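Local coordinates for WbbM protein (Klebsiella pneumoniae, PDB 6U4B) that probably acts as a bifunctional, metal-dependent glycosyltransferase that polymerises O-antigen sugar chains, working as a trimer, at residues E581-N585 against T586-M590; R363-D366 against V367-T371; A318-N321 against S322-H326. One frame throughout, in Å; residues are numbered along the deposited sequence.

Interaction 1: E581-N585 against T586-M590; sequences ENIAN and TPWEM
Two consecutive beta turns form the corner between helix 576-583 and helix 589-596, and its pivot is the pair Ile583 and Thr586. The first turn, type II, runs from Ile583 to Thr586, and Asn585 takes the positive phi of its third position. Its closing bond, Thr586 N to Ile583 O, is weak at 3.5 Å; the hydroxyl does more, with Thr586 OG1 donating to Ile583 O at 2.6 Å, tilted 31° from the carbonyl plane. A chi1 of 70° sets OG1 between the backbone N and the carbonyl carbon of Thr586, from where it lies within reach of both Ile583 O and Trp588 N. Thr586 OG1 accepts a weak capping bond from Trp588 N at 3.4 Å. The second turn, type I from Thr586 to Glu589, is closed by Glu589 N on Thr586 O.

Glu589 reaches back across the corner on an extended chain, CG anti to its own N (chi1 173°). Glu589 OE2 takes a weak bond from Asn585 N at 3.0 Å, and OE1 of the same carboxylate rests 3.6 Å from Ala584 CB. On the buried side Ile583 and Trp588 cross at about a right angle: Ile583 CG1 lies 4.0 Å from Trp588 CB, and CD1 approaches CE3 obliquely. The indole is fixed further by Asn346, which accepts from NE1, and by a cation-pi contact with Arg349.

Asn585 points its OD1 to a magnesium ion that it shares with Asn585 of both other subunits, and Glu589 packs on Glu589 of each of them. The arrangement is a type II turn followed by a type I turn between two helices, with the Thr586 hydroxyl accepting weakly from Trp588 N and an asparagine presented to a metal site shared by the three subunits.

Interaction 2: R363-D366 against V367-T371; sequences RFFD and VNAFT
The rings of Phe365 and Phe370 meet obliquely beside the Asx turn that ends strand 360-366, planes 37° apart and centroids 5.9 Å from each other, in neither a stack nor a T-shape. CE2 of Phe365 touches CE1 of Phe370 at 3.8 Å, and Ala369 CB comes obliquely to Phe365 CZ at 3.9 Å. Around them, Phe391 stacks on Phe370, Phe290 meets Phe365, and Leu395 of helix 392-395 touches both rings.

This apolar cluster adjoins the turn, where the chain leaves the glycosyltransferase sheet for a 3-10 segment. With CG anti to N (chi1 -173°), the Asp366 carboxylate folds forward over the turn. Asp366 OD2 is held twice: Asn368 N comes from above the carboxylate plane at 3.0 Å, and Asn368 ND2 uses the syn lone pair at 2.9 Å, the amide nearly perpendicular to the carboxylate. Asn340 OD1 also accepts from that ND2, tying the turn to the neighbouring strand 333-340. The backbone adds Ala369 N to Asp366 O, 3.2 Å. One turn on, Thr371 OG1 donates to Asn368 O at 3.0 Å, almost in line with the C=O bond (170°).

Interaction 3: A318-N321 against S322-H326; sequences ALIN and SIIRH
Leu319, Ser322 and Ile323 make the tightly packed face of helix 313-325, the helix of the beta-alpha-beta unit that joins parallel strands 302-309 and 333-340, as in the Rossmann-like core of GT-A glycosyltransferases. Successive i to i+4 bonds bind the two halves, such as Ser322 N to Ala318 O and Ile324 N to Ile320 O.

The carbonyl of Leu319 is gripped by two donors. Ile323 N approaches Leu319 O at 2.8 Å, close to the direction of the C=O bond, while Ser322 OG reaches the same oxygen from the side at 2.6 Å, in the carbonyl plane and on a lone pair (C=O...donor angle 126°). A chi1 of 82° turns the serine hydroxyl back towards the preceding turn of helix. Ser322 OG also accepts from Val411 N, tying the helix to strand 409-411, which follows the magnesium ligands Asp406 and Asp408. Beside this serine, Leu319 CG and Ile323 CD1 meet at 4.1 Å, their side chains crossing at a slant, and both residues continue onto Val411 and strand 302-309. Ile320 CG2 and Ile324 CD1, 4.2 Å apart, repeat this spacing one residue along the helix.

The other side is looser and polar, with Asn321 partly exposed and Arg325 exposed. Little joins their side chains to each other; the polar ends turn to helix 576-583 instead, Asn321 ND2 to Asn582 O and Arg325 NH2 in a salt bridge with Glu581. The guanidinium gets there by a bend in the chain at chi3 (72°). What the arginine leaves on its own helix is aliphatic: its CG sits 3.1 Å from Asn321 O, the same oxygen that accepts Arg325 N at 2.9 Å.

From the N terminus the order is interaction 3, interaction 2, interaction 1. Each closes only a few residues of local chain, so they stand in series and none nests in or crosses another. Interaction 3 lies within the helix linking strands 302-309 and 333-340; interaction 2 forms the turn at the end of the next parallel strand, 360-366, as it leaves the sheet. About 200 residues later, interaction 1 returns to helix 313-325: 581-585 lies against 318-326, tying the C-terminal corner and its trimer-shared magnesium to the glycosyltransferase family 8 core. Interaction 2 touches neither, its nearest atoms being about 6 Å from interaction 3 and about 8 Å from interaction 1.

Interaction 1: E581-N585 against T586-M590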
loop_
_atom_site.group_PDB
_atom_site.type_symbol
_atom_site.label_atom_id
_atom_site.label_comp_id
_atom_site.label_asym_id
_atom_site.label_seq_id
_atom_site.Cartn_x
_atom_site.Cartn_y
_atom_site.Cartn_z
ATOM N N GLU A 581 5.460 -8.604 3.871
ATOM C CA GLU A 581 4.938 -8.286 2.546
ATOM C C GLU A 581 3.455 -8.622 2.423
ATOM O O GLU A 581 2.694 -7.888 1.783
ATOM C CB GLU A 581 5.748 -9.045 1.493
ATOM C CG GLU A 581 5.296 -8.864 0.059
ATOM C CD GLU A 581 5.935 -9.886 -0.868
ATOM O OE1 GLU A 581 5.201 -10.547 -1.631
ATOM O OE2 GLU A 581 7.173 -10.042 -0.818
ATOM N N ASN A 582 3.025 -9.721 3.037
ATOM C CA ASN A 582 1.646 -10.174 2.917
ATOM C C ASN A 582 0.745 -9.664 4.032
ATOM O O ASN A 582 -0.481 -9.751 3.904
ATOM C CB ASN A 582 1.602 -11.705 2.871
ATOM C CG ASN A 582 2.236 -12.261 1.616
ATOM O OD1 ASN A 582 1.713 -12.080 0.515
ATOM N ND2 ASN A 582 3.369 -12.937 1.769
ATOM N N ILE A 583 1.311 -9.138 5.118
ATOM C CA ILE A 583 0.504 -8.556 6.182
ATOM C C ILE A 583 0.414 -7.036 6.070
ATOM O O ILE A 583 -0.456 -6.431 6.715
ATOM C CB ILE A 583 1.040 -8.964 7.571
ATOM C CG1 ILE A 583 -0.115 -9.144 8.555
ATOM C CG2 ILE A 583 2.045 -7.940 8.093
ATOM C CD1 ILE A 583 -1.060 -10.265 8.174
ATOM N N ALA A 584 1.280 -6.405 5.279
ATOM C CA ALA A 584 1.168 -4.976 5.039
ATOM C C ALA A 584 -0.103 -4.673 4.254
ATOM O O ALA A 584 -0.543 -5.462 3.412
ATOM C CB ALA A 584 2.398 -4.465 4.283
ATOM N N ASN A 585 -0.700 -3.519 4.549
ATOM C CA ASN A 585 -1.940 -3.072 3.912
ATOM C C ASN A 585 -3.097 -4.025 4.205
ATOM O O ASN A 585 -3.976 -4.229 3.371
ATOM C CB ASN A 585 -1.761 -2.878 2.403
ATOM C CG ASN A 585 -0.591 -1.968 2.071
ATOM O OD1 ASN A 585 -0.639 -0.764 2.313
ATOM N ND2 ASN A 585 0.466 -2.543 1.509
ATOM N N THR A 586 -3.100 -4.623 5.393
ATOM C CA THR A 586 -4.240 -5.375 5.913
ATOM C C THR A 586 -4.608 -4.763 7.260
ATOM O O THR A 586 -3.829 -3.960 7.787
ATOM C CB THR A 586 -3.920 -6.872 6.041
ATOM O OG1 THR A 586 -2.984 -7.076 7.108
ATOM C CG2 THR A 586 -3.337 -7.415 4.743
ATOM N N PRO A 587 -5.777 -5.072 7.834
ATOM C CA PRO A 587 -6.088 -4.526 9.169
ATOM C C PRO A 587 -5.147 -4.999 10.263
ATOM O O PRO A 587 -5.110 -4.375 11.331
ATOM C CB PRO A 587 -7.522 -5.008 9.430
ATOM C CG PRO A 587 -8.086 -5.215 8.077
ATOM C CD PRO A 587 -6.956 -5.711 7.221
ATOM N N TRP A 588 -4.384 -6.071 10.041
ATOM C CA TRP A 588 -3.436 -6.539 11.045
ATOM C C TRP A 588 -2.100 -5.812 10.988
ATOM O O TRP A 588 -1.207 -6.135 11.777
ATOM C CB TRP A 588 -3.195 -8.046 10.894
ATOM C CG TRP A 588 -4.441 -8.872 10.972
ATOM C CD1 TRP A 588 -5.112 -9.241 12.101
ATOM C CD2 TRP A 588 -5.167 -9.435 9.872
ATOM N NE1 TRP A 588 -6.213 -9.995 11.775
ATOM C CE2 TRP A 588 -6.269 -10.129 10.412
ATOM C CE3 TRP A 588 -4.994 -9.416 8.486
ATOM C CZ2 TRP A 588 -7.192 -10.799 9.613
ATOM C CZ3 TRP A 588 -5.913 -10.081 7.694
ATOM C CH2 TRP A 588 -6.997 -10.763 8.259
ATOM N N GLU A 589 -1.946 -4.836 10.089
ATOM C CA GLU A 589 -0.644 -4.206 9.884
ATOM C C GLU A 589 -0.176 -3.470 11.134
ATOM O O GLU A 589 0.946 -3.684 11.609
ATOM C CB GLU A 589 -0.709 -3.258 8.688
ATOM C CG GLU A 589 0.542 -2.426 8.491
ATOM C CD GLU A 589 0.606 -1.796 7.115
ATOM O OE1 GLU A 589 1.711 -1.760 6.531
ATOM O OE2 GLU A 589 -0.448 -1.351 6.615
ATOM N N MET A 590 -1.022 -2.598 11.687
ATOM C CA MET A 590 -0.646 -1.885 12.902
ATOM C C MET A 590 -0.621 -2.793 14.124
ATOM O O MET A 590 0.036 -2.457 15.115
ATOM C CB MET A 590 -1.591 -0.708 13.147
ATOM C CG MET A 590 -3.068 -1.057 13.073
ATOM S SD MET A 590 -4.102 0.151 13.926
ATOM C CE MET A 590 -4.425 -0.712 15.463
#

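Interaction 2: R363-D366 against V367-T371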
loop_
_atom_site.group_PDB
_atom_site.type_symbol
_atom_site.label_atom_id
_atom_site.label_comp_id
_atom_site.label_asym_id
_atom_site.label_seq_id
_atom_site.Cartn_x
_atom_site.Cartn_y
_atom_site.Cartn_z
ATOM N N ARG A 363 -14.494 -19.528 2.957
ATOM C CA ARG A 363 -15.572 -19.967 3.829
ATOM C C ARG A 363 -14.979 -20.489 5.131
ATOM O O ARG A 363 -13.814 -20.891 5.190
ATOM C CB ARG A 363 -16.432 -21.050 3.166
ATOM C CG ARG A 363 -17.194 -20.582 1.934
ATOM C CD ARG A 363 -17.908 -21.746 1.264
ATOM N NE ARG A 363 -16.969 -22.714 0.700
ATOM C CZ ARG A 363 -17.309 -23.934 0.293
ATOM N NH1 ARG A 363 -18.566 -24.348 0.394
ATOM N NH2 ARG A 363 -16.390 -24.745 -0.211
ATOM N N PHE A 364 -15.795 -20.468 6.179
ATOM C CA PHE A 364 -15.388 -20.910 7.504
ATOM C C PHE A 364 -16.241 -22.087 7.946
ATOM O O PHE A 364 -17.447 -22.129 7.679
ATOM C CB PHE A 364 -15.508 -19.781 8.532
ATOM C CG PHE A 364 -14.530 -18.664 8.322
ATOM C CD1 PHE A 364 -13.244 -18.749 8.831
ATOM C CD2 PHE A 364 -14.894 -17.529 7.618
ATOM C CE1 PHE A 364 -12.335 -17.721 8.637
ATOM C CE2 PHE A 364 -13.992 -16.495 7.421
ATOM C CZ PHE A 364 -12.712 -16.592 7.932
ATOM N N PHE A 365 -15.610 -23.036 8.632
ATOM C CA PHE A 365 -16.307 -24.155 9.247
ATOM C C PHE A 365 -15.787 -24.332 10.663
ATOM O O PHE A 365 -14.571 -24.339 10.884
ATOM C CB PHE A 365 -16.117 -25.447 8.444
ATOM C CG PHE A 365 -16.871 -26.621 9.005
ATOM C CD1 PHE A 365 -18.235 -26.749 8.789
ATOM C CD2 PHE A 365 -16.221 -27.587 9.753
ATOM C CE1 PHE A 365 -18.940 -27.825 9.308
ATOM C CE2 PHE A 365 -16.920 -28.670 10.277
ATOM C CZ PHE A 365 -18.280 -28.787 10.052
ATOM N N ASP A 366 -16.705 -24.455 11.619
ATOM C CA ASP A 366 -16.333 -24.684 13.010
ATOM C C ASP A 366 -15.618 -26.024 13.142
ATOM O O ASP A 366 -16.247 -27.083 13.037
ATOM C CB ASP A 366 -17.571 -24.640 13.909
ATOM C CG ASP A 366 -17.226 -24.693 15.391
ATOM O OD1 ASP A 366 -18.144 -24.511 16.218
ATOM O OD2 ASP A 366 -16.042 -24.895 15.736
ATOM N N VAL A 367 -14.305 -25.984 13.383
ATOM C CA VAL A 367 -13.519 -27.209 13.470
ATOM C C VAL A 367 -13.985 -28.097 14.615
ATOM O O VAL A 367 -13.804 -29.319 14.565
ATOM C CB VAL A 367 -12.019 -26.863 13.603
ATOM C CG1 VAL A 367 -11.701 -26.359 15.006
ATOM C CG2 VAL A 367 -11.146 -28.061 13.233
ATOM N N ASN A 368 -14.616 -27.516 15.639
ATOM C CA ASN A 368 -14.989 -28.267 16.830
ATOM C C ASN A 368 -16.117 -29.260 16.584
ATOM O O ASN A 368 -16.368 -30.108 17.447
ATOM C CB ASN A 368 -15.371 -27.300 17.949
ATOM C CG ASN A 368 -14.214 -26.405 18.354
ATOM O OD1 ASN A 368 -13.250 -26.863 18.967
ATOM N ND2 ASN A 368 -14.300 -25.125 18.005
ATOM N N ALA A 369 -16.789 -29.190 15.432
ATOM C CA ALA A 369 -17.778 -30.204 15.090
ATOM C C ALA A 369 -17.143 -31.576 14.894
ATOM O O ALA A 369 -17.858 -32.583 14.911
ATOM C CB ALA A 369 -18.534 -29.799 13.826
ATOM N N PHE A 370 -15.821 -31.632 14.710
ATOM C CA PHE A 370 -15.141 -32.901 14.476
ATOM C C PHE A 370 -15.167 -33.818 15.692
ATOM O O PHE A 370 -14.951 -35.024 15.541
ATOM C CB PHE A 370 -13.693 -32.651 14.051
ATOM C CG PHE A 370 -13.557 -32.045 12.682
ATOM C CD1 PHE A 370 -14.573 -32.168 11.750
ATOM C CD2 PHE A 370 -12.407 -31.356 12.328
ATOM C CE1 PHE A 370 -14.450 -31.615 10.491
ATOM C CE2 PHE A 370 -12.275 -30.797 11.068
ATOM C CZ PHE A 370 -13.299 -30.926 10.148
ATOM N N THR A 371 -15.422 -33.284 16.888
ATOM C CA THR A 371 -15.454 -34.125 18.079
ATOM C C THR A 371 -16.700 -34.995 18.157
ATOM O O THR A 371 -16.799 -35.821 19.073
ATOM C CB THR A 371 -15.359 -33.266 19.343
ATOM O OG1 THR A 371 -16.506 -32.411 19.431
ATOM C CG2 THR A 371 -14.097 -32.417 19.314
#

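Interaction 3: A318-N321 against S322-H326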
loop_
_atom_site.group_PDB
_atom_site.type_symbol
_atom_site.label_atom_id
_atom_site.label_comp_id
_atom_site.label_asym_id
_atom_site.label_seq_id
_atom_site.Cartn_x
_atom_site.Cartn_y
_atom_site.Cartn_z
ATOM N N ALA A 318 -1.953 -13.478 6.525
ATOM C CA ALA A 318 -0.774 -13.374 5.670
ATOM C C ALA A 318 -0.723 -14.514 4.663
ATOM O O ALA A 318 -0.416 -14.298 3.483
ATOM C CB ALA A 318 0.491 -13.358 6.527
ATOM N N LEU A 319 -1.033 -15.734 5.109
ATOM C CA LEU A 319 -1.047 -16.881 4.206
ATOM C C LEU A 319 -2.070 -16.692 3.095
ATOM O O LEU A 319 -1.747 -16.823 1.908
ATOM C CB LEU A 319 -1.336 -18.161 4.991
ATOM C CG LEU A 319 -1.587 -19.425 4.165
ATOM C CD1 LEU A 319 -0.391 -19.752 3.272
ATOM C CD2 LEU A 319 -1.927 -20.600 5.075
ATOM N N ILE A 320 -3.317 -16.384 3.463
ATOM C CA ILE A 320 -4.373 -16.219 2.467
ATOM C C ILE A 320 -4.028 -15.091 1.508
ATOM O O ILE A 320 -4.245 -15.196 0.293
ATOM C CB ILE A 320 -5.729 -15.988 3.161
ATOM C CG1 ILE A 320 -6.223 -17.287 3.809
ATOM C CG2 ILE A 320 -6.757 -15.446 2.176
ATOM C CD1 ILE A 320 -7.424 -17.109 4.710
ATOM N N ASN A 321 -3.470 -13.998 2.030
ATOM C CA ASN A 321 -3.036 -12.918 1.153
ATOM C C ASN A 321 -1.930 -13.385 0.213
ATOM O O ASN A 321 -1.914 -13.014 -0.966
ATOM C CB ASN A 321 -2.577 -11.719 1.979
ATOM C CG ASN A 321 -3.119 -10.413 1.446
ATOM O OD1 ASN A 321 -4.077 -10.399 0.674
ATOM N ND2 ASN A 321 -2.512 -9.306 1.856
ATOM N N SER A 322 -1.009 -14.219 0.707
ATOM C CA SER A 322 0.039 -14.743 -0.165
ATOM C C SER A 322 -0.546 -15.651 -1.239
ATOM O O SER A 322 -0.066 -15.660 -2.379
ATOM C CB SER A 322 1.100 -15.488 0.653
ATOM O OG SER A 322 0.710 -16.825 0.944
ATOM N N ILE A 323 -1.583 -16.419 -0.897
ATOM C CA ILE A 323 -2.235 -17.269 -1.889
ATOM C C ILE A 323 -2.878 -16.414 -2.974
ATOM O O ILE A 323 -2.775 -16.718 -4.169
ATOM C CB ILE A 323 -3.263 -18.192 -1.209
ATOM C CG1 ILE A 323 -2.563 -19.154 -0.247
ATOM C CG2 ILE A 323 -4.065 -18.960 -2.252
ATOM C CD1 ILE A 323 -3.510 -20.014 0.556
ATOM N N ILE A 324 -3.540 -15.325 -2.575
ATOM C CA ILE A 324 -4.171 -14.430 -3.543
ATOM C C ILE A 324 -3.127 -13.779 -4.440
ATOM O O ILE A 324 -3.323 -13.646 -5.656
ATOM C CB ILE A 324 -5.021 -13.372 -2.817
ATOM C CG1 ILE A 324 -6.218 -14.031 -2.126
ATOM C CG2 ILE A 324 -5.471 -12.289 -3.788
ATOM C CD1 ILE A 324 -7.046 -13.073 -1.316
ATOM N N ARG A 325 -2.003 -13.356 -3.860
ATOM C CA ARG A 325 -1.024 -12.597 -4.634
ATOM C C ARG A 325 -0.341 -13.450 -5.694
ATOM O O ARG A 325 0.108 -12.922 -6.715
ATOM C CB ARG A 325 0.007 -11.974 -3.701
ATOM C CG ARG A 325 -0.570 -10.886 -2.799
ATOM C CD ARG A 325 0.489 -10.252 -1.914
ATOM N NE ARG A 325 1.389 -9.388 -2.669
ATOM C CZ ARG A 325 2.565 -9.773 -3.157
ATOM N NH1 ARG A 325 3.316 -8.915 -3.832
ATOM N NH2 ARG A 325 2.991 -11.015 -2.968
ATOM N N HIS A 326 -0.280 -14.765 -5.486
ATOM C CA HIS A 326 0.319 -15.692 -6.435
ATOM C C HIS A 326 -0.724 -16.528 -7.167
ATOM O O HIS A 326 -0.377 -17.534 -7.790
ATOM C CB HIS A 326 1.327 -16.598 -5.722
ATOM C CG HIS A 326 2.509 -15.862 -5.172
ATOM N ND1 HIS A 326 3.617 -15.556 -5.935
ATOM C CD2 HIS A 326 2.755 -15.364 -3.936
ATOM C CE1 HIS A 326 4.494 -14.906 -5.193
ATOM N NE2 HIS A 326 3.996 -14.775 -3.976
#